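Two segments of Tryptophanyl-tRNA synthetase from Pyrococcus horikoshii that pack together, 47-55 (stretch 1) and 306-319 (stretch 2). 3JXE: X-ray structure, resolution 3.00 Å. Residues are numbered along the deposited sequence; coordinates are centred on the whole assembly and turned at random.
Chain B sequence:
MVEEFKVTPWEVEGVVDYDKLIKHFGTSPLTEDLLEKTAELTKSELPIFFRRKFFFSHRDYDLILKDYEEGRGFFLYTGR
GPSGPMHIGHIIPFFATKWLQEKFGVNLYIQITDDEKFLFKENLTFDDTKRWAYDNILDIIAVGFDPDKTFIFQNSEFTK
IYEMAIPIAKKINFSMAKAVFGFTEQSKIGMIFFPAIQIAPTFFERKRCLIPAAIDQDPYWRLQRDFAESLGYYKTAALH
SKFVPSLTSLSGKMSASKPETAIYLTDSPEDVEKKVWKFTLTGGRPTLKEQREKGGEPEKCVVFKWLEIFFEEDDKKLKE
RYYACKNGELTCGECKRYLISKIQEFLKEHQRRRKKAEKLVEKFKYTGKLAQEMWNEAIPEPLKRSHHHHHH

Stretch 1 (47-55) PIFFRRKFF
Stretch 2, residues 306-319: WLEIFFEEDDKKLK

Stretch 1 opens with Pro47 as N-cap (phi/psi -61/157) of a single helical turn, 48-51, whose first bonds run from Phe50 N and Arg51 N to Pro47 O (2.9 and 3.1 Å). Arg52 (-93/12) leaves the helix, Lys53 adopts positive phi (58/41), and Phe54 N returns to Phe49 O at 3.0 Å. In stretch 2 a helix ends with a wider pi-type turn at 307-311, where Glu312 N reaches Leu307 O at 3.1 Å; Glu312 (-88/107) breaks away, and a second helix starts after the N-cap Asp314, whose OD1 accepts from Lys317 N at 2.8 Å. The register sets Ile48 CA 6.1 Å from Glu313 CA and Phe49 CA 5.4 Å from Ile309 CA; 630 Å² is buried in total.

Arg52, pointing toward stretch 2 and extended (m, t, t, chi4 167°), brings its guanidinium to the break between the helices. Arg52 NH1 donates to Glu308 O (3.1 Å), Arg52 NH1 and NH2 bond weakly to Glu312 O (3.0 and 2.8 Å), and Arg52 NH2 forms a salt bridge with Asp315 OD1 (2.9 Å, N-H...O angle 167°). These acceptors lie near the guanidinium plane, leaving one face to Leu318 CD1. A long, planar, multiply donating side chain suits this site, where carbonyls and a carboxylate converge. Arg51 (p, t, chi3 140°, chi4 87°) starts sideways but its end swings inward, making salt bridges from Arg51 NH2 to Glu313 OE1 (2.8 Å) and from Arg51 NH1 to Asp315 OD1 (2.6 Å); Asp315 (m) thus serves both arginines.

Buried Ile48 (t, t) inserts CD1 against backbone, 3.2 Å from Glu312 O and 3.4 Å from Glu308 O. Its compact aliphatic chain fits this narrow space. Ile309 (p, t) packs CG2 3.5 Å from Phe54 CD2 (Phe54 chi1 t), with CB 4.2 Å from the Phe54 ring centroid in an off-centre CH-pi contact.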

ATOM      1  N   PRO B  47     -22.666 -29.368  -7.449  1.00 96.95           N
ATOM      2  CA  PRO B  47     -23.240 -28.348  -8.335  1.00 96.60           C
ATOM      3  C   PRO B  47     -22.859 -28.544  -9.800  1.00 96.21           C
ATOM      4  O   PRO B  47     -21.837 -29.167 -10.101  1.00 96.20           O
ATOM      5  CB  PRO B  47     -22.620 -27.044  -7.824  1.00 96.61           C
ATOM      6  CG  PRO B  47     -22.197 -27.332  -6.447  1.00 96.80           C
ATOM      7  CD  PRO B  47     -21.793 -28.765  -6.428  1.00 96.95           C
ATOM      8  N   ILE B  48     -23.683 -27.991 -10.688  1.00 95.71           N
ATOM      9  CA  ILE B  48     -23.514 -28.105 -12.140  1.00 95.17           C
ATOM     10  C   ILE B  48     -22.064 -27.898 -12.613  1.00 94.79           C
ATOM     11  O   ILE B  48     -21.529 -28.721 -13.357  1.00 94.75           O
ATOM     12  CB  ILE B  48     -24.514 -27.171 -12.904  1.00 95.20           C
ATOM     13  CG1 ILE B  48     -24.287 -27.228 -14.420  1.00 95.22           C
ATOM     14  CG2 ILE B  48     -24.476 -25.732 -12.352  1.00 95.21           C
ATOM     15  CD1 ILE B  48     -25.195 -26.316 -15.227  1.00 95.25           C
ATOM     16  N   PHE B  49     -21.434 -26.818 -12.154  1.00 94.30           N
ATOM     17  CA  PHE B  49     -20.082 -26.455 -12.585  1.00 93.81           C
ATOM     18  C   PHE B  49     -18.980 -27.351 -12.015  1.00 93.44           C
ATOM     19  O   PHE B  49     -17.878 -27.406 -12.564  1.00 93.40           O
ATOM     20  CB  PHE B  49     -19.786 -24.979 -12.284  1.00 93.83           C
ATOM     21  CG  PHE B  49     -20.310 -24.507 -10.954  1.00 93.88           C
ATOM     22  CD1 PHE B  49     -19.659 -24.847  -9.772  1.00 93.93           C
ATOM     23  CD2 PHE B  49     -21.450 -23.712 -10.887  1.00 93.93           C
ATOM     24  CE1 PHE B  49     -20.143 -24.410  -8.541  1.00 94.06           C
ATOM     25  CE2 PHE B  49     -21.943 -23.269  -9.661  1.00 93.96           C
ATOM     26  CZ  PHE B  49     -21.287 -23.618  -8.486  1.00 94.03           C
ATOM     27  N   PHE B  50     -19.273 -28.048 -10.919  1.00 92.95           N
ATOM     28  CA  PHE B  50     -18.314 -28.991 -10.348  1.00 92.46           C
ATOM     29  C   PHE B  50     -18.351 -30.351 -11.041  1.00 92.14           C
ATOM     30  O   PHE B  50     -17.322 -30.830 -11.521  1.00 92.12           O
ATOM     31  CB  PHE B  50     -18.495 -29.145  -8.832  1.00 92.47           C
ATOM     32  CG  PHE B  50     -17.850 -28.050  -8.021  1.00 92.41           C
ATOM     33  CD1 PHE B  50     -16.611 -27.522  -8.389  1.00 92.41           C
ATOM     34  CD2 PHE B  50     -18.469 -27.565  -6.872  1.00 92.39           C
ATOM     35  CE1 PHE B  50     -16.014 -26.513  -7.638  1.00 92.36           C
ATOM     36  CE2 PHE B  50     -17.879 -26.559  -6.112  1.00 92.39           C
ATOM     37  CZ  PHE B  50     -16.649 -26.032  -6.496  1.00 92.40           C
ATOM     38  N   ARG B  51     -19.533 -30.960 -11.104  1.00 91.69           N
ATOM     39  CA  ARG B  51     -19.678 -32.301 -11.684  1.00 91.24           C
ATOM     40  C   ARG B  51     -19.481 -32.344 -13.199  1.00 90.76           C
ATOM     41  O   ARG B  51     -19.085 -33.376 -13.743  1.00 90.73           O
ATOM     42  CB  ARG B  51     -21.009 -32.958 -11.286  1.00 91.34           C
ATOM     43  CG  ARG B  51     -22.260 -32.119 -11.514  1.00 91.67           C
ATOM     44  CD  ARG B  51     -23.501 -33.005 -11.578  1.00 92.41           C
ATOM     45  NE  ARG B  51     -24.649 -32.418 -10.885  1.00 92.89           N
ATOM     46  CZ  ARG B  51     -25.524 -31.576 -11.432  1.00 93.10           C
ATOM     47  NH1 ARG B  51     -25.396 -31.192 -12.696  1.00 93.31           N
ATOM     48  NH2 ARG B  51     -26.529 -31.108 -10.706  1.00 93.12           N
ATOM     49  N   ARG B  52     -19.747 -31.228 -13.875  1.00 90.17           N
ATOM     50  CA  ARG B  52     -19.535 -31.149 -15.321  1.00 89.64           C
ATOM     51  C   ARG B  52     -18.146 -30.603 -15.672  1.00 89.20           C
ATOM     52  O   ARG B  52     -17.871 -30.274 -16.829  1.00 89.13           O
ATOM     53  CB  ARG B  52     -20.648 -30.346 -16.001  1.00 89.71           C
ATOM     54  CG  ARG B  52     -22.006 -31.029 -15.952  1.00 89.77           C
ATOM     55  CD  ARG B  52     -23.040 -30.271 -16.753  1.00 89.97           C
ATOM     56  NE  ARG B  52     -24.400 -30.609 -16.336  1.00 90.25           N
ATOM     57  CZ  ARG B  52     -25.489 -29.928 -16.684  1.00 90.33           C
ATOM     58  NH1 ARG B  52     -25.397 -28.858 -17.463  1.00 90.37           N
ATOM     59  NH2 ARG B  52     -26.679 -30.318 -16.248  1.00 90.41           N
ATOM     60  N   LYS B  53     -17.288 -30.523 -14.655  1.00 88.66           N
ATOM     61  CA  LYS B  53     -15.863 -30.186 -14.797  1.00 88.12           C
ATOM     62  C   LYS B  53     -15.576 -28.839 -15.470  1.00 87.64           C
ATOM     63  O   LYS B  53     -14.657 -28.720 -16.287  1.00 87.60           O
ATOM     64  CB  LYS B  53     -15.094 -31.333 -15.476  1.00 88.18           C
ATOM     65  CG  LYS B  53     -14.960 -32.576 -14.609  1.00 88.36           C
ATOM     66  CD  LYS B  53     -14.453 -33.766 -15.405  1.00 88.74           C
ATOM     67  CE  LYS B  53     -14.406 -35.015 -14.537  1.00 88.89           C
ATOM     68  NZ  LYS B  53     -14.022 -36.222 -15.320  1.00 89.04           N
ATOM     69  N   PHE B  54     -16.370 -27.829 -15.120  1.00 87.02           N
ATOM     70  CA  PHE B  54     -16.079 -26.452 -15.511  1.00 86.42           C
ATOM     71  C   PHE B  54     -14.895 -25.965 -14.684  1.00 86.09           C
ATOM     72  O   PHE B  54     -14.028 -25.243 -15.182  1.00 86.02           O
ATOM     73  CB  PHE B  54     -17.300 -25.552 -15.307  1.00 86.35           C
ATOM     74  CG  PHE B  54     -17.064 -24.114 -15.673  1.00 85.97           C
ATOM     75  CD1 PHE B  54     -17.092 -23.124 -14.700  1.00 85.73           C
ATOM     76  CD2 PHE B  54     -16.804 -23.751 -16.992  1.00 85.72           C
ATOM     77  CE1 PHE B  54     -16.874 -21.790 -15.034  1.00 85.67           C
ATOM     78  CE2 PHE B  54     -16.584 -22.421 -17.336  1.00 85.58           C
ATOM     79  CZ  PHE B  54     -16.620 -21.439 -16.355  1.00 85.65           C
ATOM     80  N   PHE B  55     -14.878 -26.367 -13.414  1.00 85.65           N
ATOM     81  CA  PHE B  55     -13.682 -26.292 -12.597  1.00 85.25           C
ATOM     82  C   PHE B  55     -12.834 -27.518 -12.917  1.00 85.07           C
ATOM     83  O   PHE B  55     -13.213 -28.649 -12.606  1.00 85.06           O
ATOM     84  CB  PHE B  55     -14.040 -26.230 -11.113  1.00 85.20           C
ATOM     85  CG  PHE B  55     -14.410 -24.854 -10.638  1.00 85.03           C
ATOM     86  CD1 PHE B  55     -15.688 -24.348 -10.848  1.00 84.93           C
ATOM     87  CD2 PHE B  55     -13.474 -24.060  -9.982  1.00 84.85           C
ATOM     88  CE1 PHE B  55     -16.031 -23.071 -10.410  1.00 84.88           C
ATOM     89  CE2 PHE B  55     -13.806 -22.784  -9.538  1.00 84.70           C
ATOM     90  CZ  PHE B  55     -15.086 -22.289  -9.753  1.00 84.79           C
ATOM     91  N   TRP B 306     -22.923 -22.637 -22.554  1.00110.64           N
ATOM     92  CA  TRP B 306     -23.487 -21.871 -21.446  1.00110.40           C
ATOM     93  C   TRP B 306     -24.455 -22.702 -20.612  1.00110.25           C
ATOM     94  O   TRP B 306     -24.461 -22.610 -19.383  1.00110.25           O
ATOM     95  CB  TRP B 306     -24.204 -20.631 -21.982  1.00110.40           C
ATOM     96  CG  TRP B 306     -23.291 -19.589 -22.566  1.00110.47           C
ATOM     97  CD1 TRP B 306     -21.980 -19.744 -22.926  1.00110.51           C
ATOM     98  CD2 TRP B 306     -23.636 -18.239 -22.886  1.00110.65           C
ATOM     99  NE1 TRP B 306     -21.485 -18.570 -23.433  1.00110.53           N
ATOM    100  CE2 TRP B 306     -22.481 -17.628 -23.423  1.00110.70           C
ATOM    101  CE3 TRP B 306     -24.809 -17.481 -22.766  1.00110.77           C
ATOM    102  CZ2 TRP B 306     -22.464 -16.295 -23.844  1.00110.87           C
ATOM    103  CZ3 TRP B 306     -24.790 -16.157 -23.183  1.00110.90           C
ATOM    104  CH2 TRP B 306     -23.623 -15.577 -23.711  1.00110.87           C
ATOM    105  N   LEU B 307     -25.270 -23.507 -21.291  1.00110.08           N
ATOM    106  CA  LEU B 307     -26.223 -24.394 -20.631  1.00109.92           C
ATOM    107  C   LEU B 307     -25.509 -25.507 -19.870  1.00109.86           C
ATOM    108  O   LEU B 307     -25.967 -25.938 -18.809  1.00109.83           O
ATOM    109  CB  LEU B 307     -27.195 -24.991 -21.651  1.00109.91           C
ATOM    110  CG  LEU B 307     -28.198 -24.043 -22.314  1.00109.81           C
ATOM    111  CD1 LEU B 307     -28.611 -24.575 -23.676  1.00109.74           C
ATOM    112  CD2 LEU B 307     -29.413 -23.808 -21.423  1.00109.70           C
ATOM    113  N   GLU B 308     -24.385 -25.962 -20.422  1.00109.78           N
ATOM    114  CA  GLU B 308     -23.564 -26.993 -19.795  1.00109.73           C
ATOM    115  C   GLU B 308     -22.900 -26.483 -18.517  1.00109.74           C
ATOM    116  O   GLU B 308     -22.796 -27.214 -17.532  1.00109.75           O
ATOM    117  CB  GLU B 308     -22.497 -27.492 -20.775  1.00109.71           C
ATOM    118  CG  GLU B 308     -21.726 -28.724 -20.303  1.00109.67           C
ATOM    119  CD  GLU B 308     -20.446 -28.959 -21.087  1.00109.64           C
ATOM    120  OE1 GLU B 308     -20.478 -28.891 -22.334  1.00109.67           O
ATOM    121  OE2 GLU B 308     -19.405 -29.220 -20.449  1.00109.67           O
ATOM    122  N   ILE B 309     -22.467 -25.226 -18.533  1.00109.74           N
ATOM    123  CA  ILE B 309     -21.629 -24.698 -17.454  1.00109.76           C
ATOM    124  C   ILE B 309     -22.370 -23.919 -16.360  1.00109.78           C
ATOM    125  O   ILE B 309     -21.832 -23.746 -15.263  1.00109.77           O
ATOM    126  CB  ILE B 309     -20.424 -23.872 -17.998  1.00109.75           C
ATOM    127  CG1 ILE B 309     -20.894 -22.577 -18.673  1.00109.69           C
ATOM    128  CG2 ILE B 309     -19.561 -24.731 -18.932  1.00109.85           C
ATOM    129  CD1 ILE B 309     -19.771 -21.655 -19.107  1.00109.62           C
ATOM    130  N   PHE B 310     -23.591 -23.461 -16.640  1.00109.86           N
ATOM    131  CA  PHE B 310     -24.308 -22.623 -15.670  1.00109.96           C
ATOM    132  C   PHE B 310     -25.840 -22.731 -15.643  1.00110.14           C
ATOM    133  O   PHE B 310     -26.437 -22.674 -14.566  1.00110.13           O
ATOM    134  CB  PHE B 310     -23.887 -21.153 -15.825  1.00109.88           C
ATOM    135  CG  PHE B 310     -24.277 -20.280 -14.660  1.00109.61           C
ATOM    136  CD1 PHE B 310     -23.737 -20.499 -13.395  1.00109.40           C
ATOM    137  CD2 PHE B 310     -25.175 -19.232 -14.833  1.00109.41           C
ATOM    138  CE1 PHE B 310     -24.094 -19.695 -12.317  1.00109.26           C
ATOM    139  CE2 PHE B 310     -25.537 -18.420 -13.762  1.00109.28           C
ATOM    140  CZ  PHE B 310     -24.995 -18.653 -12.501  1.00109.25           C
ATOM    141  N   PHE B 311     -26.469 -22.890 -16.804  1.00110.40           N
ATOM    142  CA  PHE B 311     -27.921 -22.683 -16.908  1.00110.69           C
ATOM    143  C   PHE B 311     -28.835 -23.903 -16.727  1.00111.00           C
ATOM    144  O   PHE B 311     -29.793 -23.838 -15.950  1.00111.04           O
ATOM    145  CB  PHE B 311     -28.268 -21.909 -18.183  1.00110.60           C
ATOM    146  CG  PHE B 311     -27.737 -20.505 -18.189  1.00110.41           C
ATOM    147  CD1 PHE B 311     -28.303 -19.529 -17.372  1.00110.20           C
ATOM    148  CD2 PHE B 311     -26.661 -20.160 -18.999  1.00110.29           C
ATOM    149  CE1 PHE B 311     -27.809 -18.230 -17.367  1.00110.09           C
ATOM    150  CE2 PHE B 311     -26.160 -18.862 -19.002  1.00110.16           C
ATOM    151  CZ  PHE B 311     -26.736 -17.896 -18.185  1.00110.04           C
ATOM    152  N   GLU B 312     -28.558 -24.996 -17.435  1.00111.36           N
ATOM    153  CA  GLU B 312     -29.388 -26.198 -17.304  1.00111.70           C
ATOM    154  C   GLU B 312     -28.910 -27.108 -16.172  1.00111.94           C
ATOM    155  O   GLU B 312     -27.881 -27.776 -16.288  1.00111.99           O
ATOM    156  CB  GLU B 312     -29.494 -26.960 -18.632  1.00111.66           C
ATOM    157  CG  GLU B 312     -30.470 -28.144 -18.603  1.00111.77           C
ATOM    158  CD  GLU B 312     -31.853 -27.774 -18.070  1.00111.85           C
ATOM    159  OE1 GLU B 312     -32.541 -26.938 -18.694  1.00111.87           O
ATOM    160  OE2 GLU B 312     -32.256 -28.326 -17.025  1.00111.83           O
ATOM    161  N   GLU B 313     -29.678 -27.130 -15.084  1.00112.26           N
ATOM    162  CA  GLU B 313     -29.311 -27.864 -13.873  1.00112.60           C
ATOM    163  C   GLU B 313     -29.574 -29.371 -13.993  1.00112.80           C
ATOM    164  O   GLU B 313     -29.074 -30.160 -13.187  1.00112.85           O
ATOM    165  CB  GLU B 313     -30.056 -27.286 -12.664  1.00112.59           C
ATOM    166  CG  GLU B 313     -29.167 -26.870 -11.491  1.00112.81           C
ATOM    167  CD  GLU B 313     -28.563 -28.047 -10.740  1.00113.12           C
ATOM    168  OE1 GLU B 313     -27.529 -28.582 -11.193  1.00113.22           O
ATOM    169  OE2 GLU B 313     -29.111 -28.421  -9.682  1.00113.30           O
ATOM    170  N   ASP B 314     -30.355 -29.760 -14.999  1.00113.09           N
ATOM    171  CA  ASP B 314     -30.697 -31.161 -15.240  1.00113.37           C
ATOM    172  C   ASP B 314     -29.733 -31.782 -16.255  1.00113.57           C
ATOM    173  O   ASP B 314     -29.644 -31.322 -17.395  1.00113.53           O
ATOM    174  CB  ASP B 314     -32.147 -31.270 -15.728  1.00113.37           C
ATOM    175  CG  ASP B 314     -32.689 -32.687 -15.663  1.00113.47           C
ATOM    176  OD1 ASP B 314     -32.227 -33.551 -16.439  1.00113.59           O
ATOM    177  OD2 ASP B 314     -33.599 -32.930 -14.842  1.00113.60           O
ATOM    178  N   ASP B 315     -29.021 -32.825 -15.828  1.00113.89           N
ATOM    179  CA  ASP B 315     -28.038 -33.516 -16.671  1.00114.21           C
ATOM    180  C   ASP B 315     -28.685 -34.272 -17.830  1.00114.43           C
ATOM    181  O   ASP B 315     -28.164 -34.273 -18.947  1.00114.41           O
ATOM    182  CB  ASP B 315     -27.192 -34.487 -15.835  1.00114.23           C
ATOM    183  CG  ASP B 315     -26.229 -33.777 -14.893  1.00114.30           C
ATOM    184  OD1 ASP B 315     -26.477 -32.602 -14.546  1.00114.41           O
ATOM    185  OD2 ASP B 315     -25.223 -34.401 -14.490  1.00114.28           O
ATOM    186  N   LYS B 316     -29.820 -34.909 -17.546  1.00114.77           N
ATOM    187  CA  LYS B 316     -30.537 -35.728 -18.525  1.00115.11           C
ATOM    188  C   LYS B 316     -31.188 -34.870 -19.611  1.00115.31           C
ATOM    189  O   LYS B 316     -31.196 -35.245 -20.787  1.00115.35           O
ATOM    190  CB  LYS B 316     -31.589 -36.604 -17.830  1.00115.11           C
ATOM    191  CG  LYS B 316     -31.057 -37.402 -16.632  1.00115.22           C
ATOM    192  CD  LYS B 316     -32.097 -38.360 -16.061  1.00115.32           C
ATOM    193  CE  LYS B 316     -32.102 -39.693 -16.806  1.00115.43           C
ATOM    194  NZ  LYS B 316     -33.020 -40.683 -16.178  1.00115.49           N
ATOM    195  N   LYS B 317     -31.724 -33.719 -19.204  1.00115.56           N
ATOM    196  CA  LYS B 317     -32.372 -32.780 -20.117  1.00115.81           C
ATOM    197  C   LYS B 317     -31.345 -32.050 -20.983  1.00115.98           C
ATOM    198  O   LYS B 317     -31.616 -31.729 -22.139  1.00115.96           O
ATOM    199  CB  LYS B 317     -33.202 -31.772 -19.324  1.00115.81           C
ATOM    200  CG  LYS B 317     -34.368 -31.155 -20.088  1.00115.89           C
ATOM    201  CD  LYS B 317     -35.104 -30.129 -19.231  1.00115.99           C
ATOM    202  CE  LYS B 317     -35.818 -30.783 -18.052  1.00116.10           C
ATOM    203  NZ  LYS B 317     -35.968 -29.845 -16.907  1.00116.19           N
ATOM    204  N   LEU B 318     -30.171 -31.793 -20.407  1.00116.25           N
ATOM    205  CA  LEU B 318     -29.070 -31.132 -21.104  1.00116.53           C
ATOM    206  C   LEU B 318     -28.538 -31.988 -22.254  1.00116.81           C
ATOM    207  O   LEU B 318     -28.377 -31.498 -23.375  1.00116.83           O
ATOM    208  CB  LEU B 318     -27.946 -30.784 -20.113  1.00116.46           C
ATOM    209  CG  LEU B 318     -26.708 -29.950 -20.489  1.00116.31           C
ATOM    210  CD1 LEU B 318     -25.581 -30.807 -21.073  1.00116.14           C
ATOM    211  CD2 LEU B 318     -27.045 -28.773 -21.406  1.00116.20           C
ATOM    212  N   LYS B 319     -28.276 -33.262 -21.967  1.00117.18           N
ATOM    213  CA  LYS B 319     -27.762 -34.209 -22.958  1.00117.54           C
ATOM    214  C   LYS B 319     -28.782 -34.464 -24.070  1.00117.78           C
ATOM    215  O   LYS B 319     -28.415 -34.616 -25.239  1.00117.77           O
ATOM    216  CB  LYS B 319     -27.373 -35.532 -22.285  1.00117.55           C
ATOM    217  CG  LYS B 319     -26.540 -36.466 -23.158  1.00117.61           C
ATOM    218  CD  LYS B 319     -26.421 -37.855 -22.546  1.00117.75           C
ATOM    219  CE  LYS B 319     -25.706 -38.811 -23.493  1.00117.85           C
ATOM    220  NZ  LYS B 319     -25.717 -40.219 -23.002  1.00117.78           N
TER